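Local coordinates for protein cyclic GMP-AMP synthase-like receptor (Tribolium castaneum, PDB 7LT2) that senses double-stranded RNA in the cytoplasm and, in response, makes the cyclic dinucleotide 2',3'-cGAMP from ATP and GTP as an innate immune signal, at residues N275-S278 with Y279-K282; L309-Y312 with N313-A317. All coordinates share one frame; numbering follows the deposited sequence.

Contact 1: residues N275-S278 with Y279-K282; sequences NIAS and YYIK
The side chain of Tyr280 folds back over Ala277, the N-cap residue of helix 278-291. Its CB sits beside the carbonyl of that residue, 3.3 Å from Ala277 O, and 4.0 Å from Ile276 CG2. Because CG lies anti to the carbonyl carbon of Tyr280 (chi1 -52°), the ring swings toward the N-terminal end of the helix. CD2 then comes 3.4 Å from the backbone N of Ala277, while Ile276 CG2 touches the ring at its edge, near its plane. CE2 and CZ reach the methyl group of Ala277, which stands over the centre of one ring face. This is a CH-pi contact: Ala277 CB is 3.6 Å from the centroid of the Tyr280 ring and only 11° off its normal. Further out, Leu331, Ile332 and His334 pack against the same tyrosine.

The backbone beneath is that of a helix start. Tyr280 N donates to Ala277 O at 3.0 Å, a bent bond whose donor lies well above the carbonyl plane. The first i to i+4 bond here, from Lys282 N to Ser278 O at 3.0 Å, is nearly straight at 171° and in the carbonyl plane.

The N-cap residue thus offers a main-chain carbonyl and a methyl group, and the hydroxyl next door, Ser278 OG, turns instead to Lys269. Residues 278-282 belong to an ATP-binding segment assigned by similarity, and two of their polar ends converge on Glu248, itself placed at the ATP site in the same way: Tyr279 OH hydrogen-bonds to it, and Lys282 NZ forms salt bridges with it and with Asp61. Held between two carboxylates, Lys282 NZ links the N-terminal part of this helix to the nucleotidyltransferase side of the cleft.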
# COMPACT_ATOMS: atom_id res chain seq x y z
N ASN A 275 -9.66 -14.84 5.73
CA ASN A 275 -10.25 -13.93 6.69
C ASN A 275 -9.26 -12.91 7.23
O ASN A 275 -9.69 -11.88 7.77
CB ASN A 275 -10.83 -14.72 7.87
CG ASN A 275 -11.52 -15.99 7.43
OD1 ASN A 275 -10.88 -16.93 6.95
ND2 ASN A 275 -12.84 -16.03 7.59
N ILE A 276 -7.96 -13.17 7.13
CA ILE A 276 -6.92 -12.31 7.69
C ILE A 276 -6.38 -11.42 6.58
O ILE A 276 -5.91 -11.92 5.55
CB ILE A 276 -5.79 -13.14 8.33
CG1 ILE A 276 -6.34 -14.03 9.44
CG2 ILE A 276 -4.67 -12.22 8.83
CD1 ILE A 276 -6.89 -13.28 10.64
N ALA A 277 -6.43 -10.11 6.79
CA ALA A 277 -5.92 -9.18 5.79
C ALA A 277 -4.39 -9.20 5.75
O ALA A 277 -3.72 -9.42 6.76
CB ALA A 277 -6.41 -7.76 6.09
N SER A 278 -3.85 -8.95 4.55
CA SER A 278 -2.40 -8.98 4.37
C SER A 278 -1.68 -8.00 5.29
O SER A 278 -0.59 -8.29 5.79
CB SER A 278 -2.04 -8.71 2.91
OG SER A 278 -2.52 -9.75 2.07
N TYR A 279 -2.27 -6.82 5.53
CA TYR A 279 -1.59 -5.85 6.38
C TYR A 279 -1.46 -6.35 7.81
O TYR A 279 -0.56 -5.92 8.54
CB TYR A 279 -2.32 -4.50 6.37
CG TYR A 279 -1.56 -3.40 7.10
CD1 TYR A 279 -0.35 -2.91 6.60
CD2 TYR A 279 -2.04 -2.88 8.29
CE1 TYR A 279 0.34 -1.91 7.27
CE2 TYR A 279 -1.35 -1.88 8.96
CZ TYR A 279 -0.16 -1.40 8.45
OH TYR A 279 0.51 -0.40 9.13
N TYR A 280 -2.35 -7.26 8.24
CA TYR A 280 -2.22 -7.82 9.58
C TYR A 280 -0.98 -8.69 9.68
O TYR A 280 -0.31 -8.72 10.72
CB TYR A 280 -3.47 -8.61 9.96
CG TYR A 280 -4.79 -7.87 9.79
CD1 TYR A 280 -4.82 -6.48 9.65
CD2 TYR A 280 -5.99 -8.55 9.77
CE1 TYR A 280 -6.02 -5.81 9.49
CE2 TYR A 280 -7.19 -7.89 9.61
CZ TYR A 280 -7.20 -6.52 9.47
OH TYR A 280 -8.39 -5.85 9.31
N ILE A 281 -0.66 -9.42 8.61
CA ILE A 281 0.57 -10.21 8.58
C ILE A 281 1.78 -9.29 8.53
O ILE A 281 2.77 -9.49 9.25
CB ILE A 281 0.55 -11.19 7.40
CG1 ILE A 281 -0.54 -12.24 7.61
CG2 ILE A 281 1.91 -11.87 7.24
CD1 ILE A 281 -0.83 -13.06 6.37
N LYS A 282 1.73 -8.25 7.68
CA LYS A 282 2.80 -7.26 7.65
C LYS A 282 3.03 -6.67 9.03
O LYS A 282 4.17 -6.51 9.48
CB LYS A 282 2.47 -6.16 6.64
CG LYS A 282 3.62 -5.21 6.34
CD LYS A 282 3.16 -4.01 5.52
CE LYS A 282 4.32 -3.09 5.16
NZ LYS A 282 3.84 -1.82 4.53

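Contact 2: residues L309-Y312 with N313-A317; sequences LREY and NEFIA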
# COMPACT_ATOMS: atom_id res chain seq x y z
N LEU A 309 6.19 -18.09 11.60
CA LEU A 309 4.88 -18.72 11.52
C LEU A 309 4.34 -19.05 12.90
O LEU A 309 3.15 -18.84 13.18
CB LEU A 309 4.95 -19.98 10.65
CG LEU A 309 3.66 -20.81 10.52
CD1 LEU A 309 2.53 -20.02 9.87
CD2 LEU A 309 3.93 -22.10 9.75
N ARG A 310 5.20 -19.57 13.78
CA ARG A 310 4.79 -19.85 15.16
C ARG A 310 4.35 -18.57 15.88
O ARG A 310 3.34 -18.57 16.60
CB ARG A 310 5.93 -20.52 15.91
CG ARG A 310 6.25 -21.94 15.45
CD ARG A 310 7.38 -22.53 16.28
NE ARG A 310 7.83 -23.81 15.75
CZ ARG A 310 7.29 -24.98 16.05
NH1 ARG A 310 6.26 -25.08 16.88
NH2 ARG A 310 7.79 -26.09 15.50
N GLU A 311 5.12 -17.48 15.71
CA GLU A 311 4.80 -16.23 16.39
C GLU A 311 3.54 -15.60 15.81
O GLU A 311 2.72 -15.03 16.55
CB GLU A 311 6.00 -15.28 16.33
CG GLU A 311 6.80 -15.21 17.63
CD GLU A 311 6.00 -14.62 18.77
OE1 GLU A 311 5.73 -13.40 18.72
OE2 GLU A 311 5.64 -15.38 19.70
N TYR A 312 3.35 -15.69 14.49
CA TYR A 312 2.11 -15.27 13.85
C TYR A 312 0.91 -16.01 14.45
O TYR A 312 -0.13 -15.39 14.73
CB TYR A 312 2.23 -15.51 12.34
CG TYR A 312 0.96 -15.38 11.53
CD1 TYR A 312 0.27 -14.18 11.47
CD2 TYR A 312 0.48 -16.45 10.78
CE1 TYR A 312 -0.88 -14.06 10.71
CE2 TYR A 312 -0.66 -16.34 10.02
CZ TYR A 312 -1.34 -15.14 9.98
OH TYR A 312 -2.47 -15.04 9.22
N ASN A 313 1.04 -17.32 14.67
CA ASN A 313 -0.04 -18.07 15.29
C ASN A 313 -0.34 -17.57 16.70
O ASN A 313 -1.50 -17.57 17.13
CB ASN A 313 0.29 -19.56 15.31
CG ASN A 313 -0.93 -20.42 15.51
OD1 ASN A 313 -2.05 -20.00 15.23
ND2 ASN A 313 -0.73 -21.63 16.01
N GLU A 314 0.69 -17.15 17.45
CA GLU A 314 0.46 -16.67 18.81
C GLU A 314 -0.34 -15.37 18.81
O GLU A 314 -1.17 -15.15 19.71
CB GLU A 314 1.79 -16.48 19.54
CG GLU A 314 2.57 -17.76 19.74
CD GLU A 314 1.87 -18.75 20.65
OE1 GLU A 314 0.95 -18.34 21.39
OE2 GLU A 314 2.25 -19.95 20.64
N PHE A 315 -0.09 -14.48 17.85
CA PHE A 315 -0.91 -13.28 17.71
C PHE A 315 -2.36 -13.65 17.45
O PHE A 315 -3.28 -13.09 18.06
CB PHE A 315 -0.38 -12.40 16.57
CG PHE A 315 0.78 -11.53 16.96
CD1 PHE A 315 0.58 -10.29 17.55
CD2 PHE A 315 2.08 -11.93 16.70
CE1 PHE A 315 1.65 -9.48 17.90
CE2 PHE A 315 3.15 -11.12 17.04
CZ PHE A 315 2.94 -9.89 17.64
N ILE A 316 -2.59 -14.58 16.52
CA ILE A 316 -3.96 -14.98 16.18
C ILE A 316 -4.63 -15.62 17.39
O ILE A 316 -5.78 -15.31 17.72
CB ILE A 316 -3.95 -15.92 14.96
CG1 ILE A 316 -3.36 -15.23 13.74
CG2 ILE A 316 -5.36 -16.42 14.67
CD1 ILE A 316 -4.19 -14.06 13.25
N ALA A 317 -3.92 -16.54 18.05
CA ALA A 317 -4.47 -17.20 19.24
C ALA A 317 -4.80 -16.19 20.33
O ALA A 317 -5.84 -16.29 20.99
CB ALA A 317 -3.50 -18.25 19.76
O HOH W 1 2.71 -20.90 18.15
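Tyr312 lays one face of its ring alongside Ile316, whose CG1 stands above the plane, displaced from the centre toward the rim, with Tyr312 CE1 4.1 Å from Ile316 CG1. With CG anti to the backbone N (chi1 169°), the tyrosine ring is placed so that this face lies beside the isoleucine one turn on, and its hydroxyl is hydrogen-bonded to His273.

Phe315 meets the preceding turn differently. Its ring presents an edge to the backbone, where CD2 is 3.2 Å from Glu311 O, and CE2 is 3.8 Å from Glu311 OE1. The carboxylate of Glu311 is turned 67° from that ring.

All of this sits on helix 301-318, in the Mab-21 HhH/H2TH-like domain, where four successive i to i+4 bonds carry the regular helical turn; the one from Ile316 N to Tyr312 O measures 3.1 Å at 164°. Leu309 and Asn313 face helix 337-354, while Tyr312 and Phe315 reach helix 278-291.

On the more solvent-facing side, Glu314 CG comes 3.3 Å from Arg310 O, and the carboxylate beyond it leads outward. A water donates to Arg310 O at 2.9 Å and to Glu314 OE2 at 2.7 Å, so this carbonyl serves both the water and Glu314 N. Glu311 crosses Glu314 at about a right angle, the two OE2 atoms 5.8 Å apart, and Arg310 makes a salt bridge to Glu355.

How the contacts relate
Contacts 1 and 2 belong to consecutive helices of the HhH/H2TH-like domain, their centres about 12 Å apart. They meet through side-chain packing: Ile281 CG1 touches Tyr312 CE1 at 3.6 Å, Ile276 CG2 approaches Tyr312 OH at 3.6 Å, and Ile276 CD1 and Ile316 CD1 are 3.8 Å apart. Helix 301-318 thus backs both the loop and the start of helix 278-291. Contact 1 lies at the probable ATP site; contact 2 stands behind it, the Tyr312 side chain about 8 Å from that of Lys266, an ATP-site residue by similarity. The manganese, about 12 Å from the Glu311 side chain, is bound around Ile289, Glu290 and Lys292, apart from the predicted catalytic metal ligands.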